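Local atomic coordinates of periplasmic binding protein (Veillonella parvula, PDB entry 4MO9), a protein that probably captures a solute, perhaps an iron chelate, in the periplasm for import, as a TroA-like solute-binding protein of FepB type. Residues H84-L92 with Y352-S361. Residues are numbered along the deposited sequence; the frame is centred on the assembly and turned at random.
Sequences HFTAEMPEL and YDKFLPFSYS
In this two-lobed periplasmic binding protein fold, an offset, near-parallel stack of Phe85 on Phe358 joins the C-terminal end of helix 79-88, in the N-terminal lobe, to the segment that leaves helix 344-355 near the C terminus of the chain. The ring planes are inclined by only 17° and the centroids lie 4.0 Å apart, while Phe358 CD2 sits over the rim of the Phe85 ring. Phe358 is held from both faces: Phe85 CG lies above the centre of one, and CG of its own neighbour Pro357 covers the other. Met89, present as selenomethionine, extends from the helix end until its chain bends at the last torsion (chi3 -77°), which brings its methyl CE to 3.5 Å from Pro357 CB. Its selenium approaches the Phe358 ring obliquely, 5.1 Å from the centroid, as a Met-aromatic contact. Phe52 and Ser56 of helix 52-59 pack on this aromatic pair, which is largely buried.

Polar bonds to Ser359 border the stack. In the Glu88 carboxylate, OE1 accepts Ser359 N through its syn lone pair at 2.7 Å; the Ser359 hydroxyl also points to OE2, at a separation too short to be taken at face value. One helical turn earlier, the His84 side chain, with CG trans to the main-chain nitrogen, directs its ring, stacked on Phe278, toward Ser359. The imidazole NE2 donates to Ser359 O at 2.8 Å, with an N-H...O angle of 152° and the oxygen slightly out of the imidazole plane.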
loop_
_atom_site.group_PDB
_atom_site.type_symbol
_atom_site.label_atom_id
_atom_site.label_comp_id
_atom_site.label_asym_id
_atom_site.label_seq_id
_atom_site.Cartn_x
_atom_site.Cartn_y
_atom_site.Cartn_z
ATOM N N HIS A 84 5.235 9.881 13.152
ATOM C CA HIS A 84 4.916 11.092 12.416
ATOM C C HIS A 84 3.460 11.483 12.667
ATOM O O HIS A 84 3.148 12.641 12.973
ATOM C CB HIS A 84 5.146 10.859 10.924
ATOM C CG HIS A 84 4.998 12.089 10.090
ATOM N ND1 HIS A 84 5.894 13.137 10.148
ATOM C CD2 HIS A 84 4.059 12.446 9.181
ATOM C CE1 HIS A 84 5.513 14.084 9.311
ATOM N NE2 HIS A 84 4.399 13.691 8.711
ATOM N N PHE A 85 2.573 10.501 12.560
ATOM C CA PHE A 85 1.148 10.765 12.665
ATOM C C PHE A 85 0.774 11.171 14.089
ATOM O O PHE A 85 0.001 12.108 14.285
ATOM C CB PHE A 85 0.331 9.554 12.207
ATOM C CG PHE A 85 0.550 9.175 10.760
ATOM C CD1 PHE A 85 1.237 10.024 9.891
ATOM C CD2 PHE A 85 0.061 7.968 10.269
ATOM C CE1 PHE A 85 1.441 9.664 8.560
ATOM C CE2 PHE A 85 0.263 7.601 8.937
ATOM C CZ PHE A 85 0.954 8.451 8.084
ATOM N N THR A 86 1.327 10.475 15.081
ATOM C CA THR A 86 1.007 10.782 16.477
ATOM C C THR A 86 1.590 12.128 16.895
ATOM O O THR A 86 1.016 12.829 17.729
ATOM C CB THR A 86 1.440 9.656 17.453
ATOM O OG1 THR A 86 2.834 9.374 17.303
ATOM C CG2 THR A 86 0.647 8.399 17.181
ATOM N N ALA A 87 2.714 12.499 16.296
ATOM C CA ALA A 87 3.320 13.797 16.573
ATOM C C ALA A 87 2.360 14.913 16.180
ATOM O O ALA A 87 2.227 15.911 16.894
ATOM C CB ALA A 87 4.637 13.945 15.828
ATOM N N GLU A 88 1.687 14.733 15.048
ATOM C CA GLU A 88 0.808 15.771 14.519
ATOM C C GLU A 88 -0.636 15.615 14.998
ATOM O O GLU A 88 -1.407 16.575 14.985
ATOM C CB GLU A 88 0.890 15.804 12.986
ATOM C CG GLU A 88 2.337 15.898 12.483
ATOM C CD GLU A 88 2.452 16.226 11.004
ATOM O OE1 GLU A 88 1.451 16.060 10.268
ATOM O OE2 GLU A 88 3.553 16.653 10.581
HETATM N N MSE A 89 -0.988 14.403 15.427
HETATM C CA MSE A 89 -2.336 14.101 15.908
HETATM C C MSE A 89 -2.237 13.207 17.150
HETATM O O MSE A 89 -2.531 12.018 17.084
HETATM C CB MSE A 89 -3.133 13.393 14.806
HETATM C CG MSE A 89 -4.579 13.123 15.147
HETATM SE SE MSE A 89 -5.515 12.420 13.598
HETATM C CE MSE A 89 -5.717 14.142 12.667
ATOM N N PRO A 90 -1.795 13.777 18.286
ATOM C CA PRO A 90 -1.496 12.975 19.483
ATOM C C PRO A 90 -2.681 12.178 20.025
ATOM O O PRO A 90 -2.476 11.197 20.743
ATOM C CB PRO A 90 -1.032 14.018 20.512
ATOM C CG PRO A 90 -1.510 15.350 19.977
ATOM C CD PRO A 90 -1.492 15.205 18.482
ATOM N N GLU A 91 -3.898 12.576 19.674
ATOM C CA GLU A 91 -5.079 11.872 20.164
ATOM C C GLU A 91 -5.142 10.438 19.654
ATOM O O GLU A 91 -5.865 9.612 20.209
ATOM C CB GLU A 91 -6.351 12.616 19.762
ATOM C CG GLU A 91 -6.514 13.974 20.406
ATOM C CD GLU A 91 -7.681 14.739 19.819
ATOM O OE1 GLU A 91 -7.576 15.170 18.648
ATOM O OE2 GLU A 91 -8.705 14.894 20.522
ATOM N N LEU A 92 -4.393 10.147 18.594
ATOM C CA LEU A 92 -4.386 8.802 18.025
ATOM C C LEU A 92 -3.836 7.786 19.024
ATOM O O LEU A 92 -4.280 6.631 19.062
ATOM C CB LEU A 92 -3.555 8.760 16.735
ATOM C CG LEU A 92 -4.136 9.401 15.475
ATOM C CD1 LEU A 92 -3.152 9.268 14.317
ATOM C CD2 LEU A 92 -5.478 8.758 15.103
ATOM N N TYR A 352 -1.592 13.787 -0.038
ATOM C CA TYR A 352 -1.425 14.293 1.328
ATOM C C TYR A 352 -1.958 15.720 1.472
ATOM O O TYR A 352 -2.763 15.994 2.374
ATOM C CB TYR A 352 0.046 14.264 1.761
ATOM C CG TYR A 352 0.499 12.955 2.369
ATOM C CD1 TYR A 352 0.741 11.843 1.572
ATOM C CD2 TYR A 352 0.702 12.840 3.739
ATOM C CE1 TYR A 352 1.160 10.635 2.122
ATOM C CE2 TYR A 352 1.110 11.638 4.307
ATOM C CZ TYR A 352 1.350 10.540 3.493
ATOM O OH TYR A 352 1.759 9.338 4.054
ATOM N N ASP A 353 -1.488 16.627 0.613
ATOM C CA ASP A 353 -1.884 18.041 0.684
ATOM C C ASP A 353 -3.405 18.212 0.648
ATOM O O ASP A 353 -3.975 18.977 1.429
ATOM C CB ASP A 353 -1.266 18.842 -0.470
ATOM C CG ASP A 353 0.231 19.095 -0.296
ATOM O OD1 ASP A 353 0.759 18.948 0.831
ATOM O OD2 ASP A 353 0.880 19.453 -1.303
ATOM N N LYS A 354 -4.057 17.486 -0.256
ATOM C CA LYS A 354 -5.501 17.615 -0.462
ATOM C C LYS A 354 -6.373 16.972 0.614
ATOM O O LYS A 354 -7.392 17.555 1.005
ATOM C CB LYS A 354 -5.913 17.056 -1.830
ATOM C CG LYS A 354 -5.722 18.019 -2.996
ATOM C CD LYS A 354 -6.033 17.347 -4.340
ATOM C CE LYS A 354 -7.500 16.920 -4.443
ATOM N NZ LYS A 354 -8.439 18.074 -4.553
ATOM N N PHE A 355 -5.993 15.782 1.088
ATOM C CA PHE A 355 -6.911 14.963 1.902
ATOM C C PHE A 355 -6.445 14.618 3.317
ATOM O O PHE A 355 -7.266 14.519 4.230
ATOM C CB PHE A 355 -7.225 13.652 1.181
ATOM C CG PHE A 355 -7.796 13.839 -0.191
ATOM C CD1 PHE A 355 -8.989 14.525 -0.371
ATOM C CD2 PHE A 355 -7.147 13.312 -1.303
ATOM C CE1 PHE A 355 -9.524 14.697 -1.640
ATOM C CE2 PHE A 355 -7.684 13.476 -2.577
ATOM C CZ PHE A 355 -8.871 14.170 -2.741
ATOM N N LEU A 356 -5.139 14.418 3.497
ATOM C CA LEU A 356 -4.640 13.894 4.769
ATOM C C LEU A 356 -4.343 14.985 5.805
ATOM O O LEU A 356 -3.878 16.075 5.470
ATOM C CB LEU A 356 -3.419 12.988 4.545
ATOM C CG LEU A 356 -3.734 11.667 3.835
ATOM C CD1 LEU A 356 -2.464 10.857 3.530
ATOM C CD2 LEU A 356 -4.697 10.828 4.665
ATOM N N PRO A 357 -4.634 14.692 7.078
ATOM C CA PRO A 357 -4.330 15.611 8.175
ATOM C C PRO A 357 -2.863 15.514 8.615
ATOM O O PRO A 357 -2.490 16.137 9.613
ATOM C CB PRO A 357 -5.233 15.111 9.297
ATOM C CG PRO A 357 -5.341 13.639 9.057
ATOM C CD PRO A 357 -5.304 13.464 7.549
ATOM N N PHE A 358 -2.059 14.744 7.895
ATOM C CA PHE A 358 -0.642 14.583 8.233
ATOM C C PHE A 358 0.209 15.276 7.170
ATOM O O PHE A 358 -0.132 15.227 5.983
ATOM C CB PHE A 358 -0.282 13.092 8.309
ATOM C CG PHE A 358 -1.278 12.263 9.091
ATOM C CD1 PHE A 358 -1.435 12.448 10.458
ATOM C CD2 PHE A 358 -2.044 11.296 8.458
ATOM C CE1 PHE A 358 -2.353 11.689 11.180
ATOM C CE2 PHE A 358 -2.963 10.533 9.166
ATOM C CZ PHE A 358 -3.118 10.731 10.532
ATOM N N SER A 359 1.302 15.923 7.573
ATOM C CA SER A 359 2.133 16.643 6.612
ATOM C C SER A 359 2.939 15.681 5.744
ATOM O O SER A 359 3.418 14.639 6.211
ATOM C CB SER A 359 3.084 17.604 7.326
ATOM O OG SER A 359 3.983 16.892 8.161
ATOM N N TYR A 360 3.081 16.023 4.469
ATOM C CA TYR A 360 3.905 15.225 3.580
ATOM C C TYR A 360 5.387 15.506 3.827
ATOM O O TYR A 360 5.770 16.661 4.015
ATOM C CB TYR A 360 3.558 15.521 2.121
ATOM C CG TYR A 360 4.422 14.754 1.146
ATOM C CD1 TYR A 360 4.242 13.390 0.958
ATOM C CD2 TYR A 360 5.422 15.392 0.425
ATOM C CE1 TYR A 360 5.029 12.678 0.073
ATOM C CE2 TYR A 360 6.217 14.692 -0.464
ATOM C CZ TYR A 360 6.013 13.335 -0.637
ATOM O OH TYR A 360 6.813 12.638 -1.523
ATOM N N SER A 361 6.197 14.446 3.846
ATOM C CA SER A 361 7.664 14.549 3.845
ATOM C C SER A 361 8.284 13.167 3.623
ATOM O O SER A 361 7.567 12.186 3.416
ATOM C CB SER A 361 8.202 15.158 5.140
ATOM O OG SER A 361 8.048 14.253 6.210
#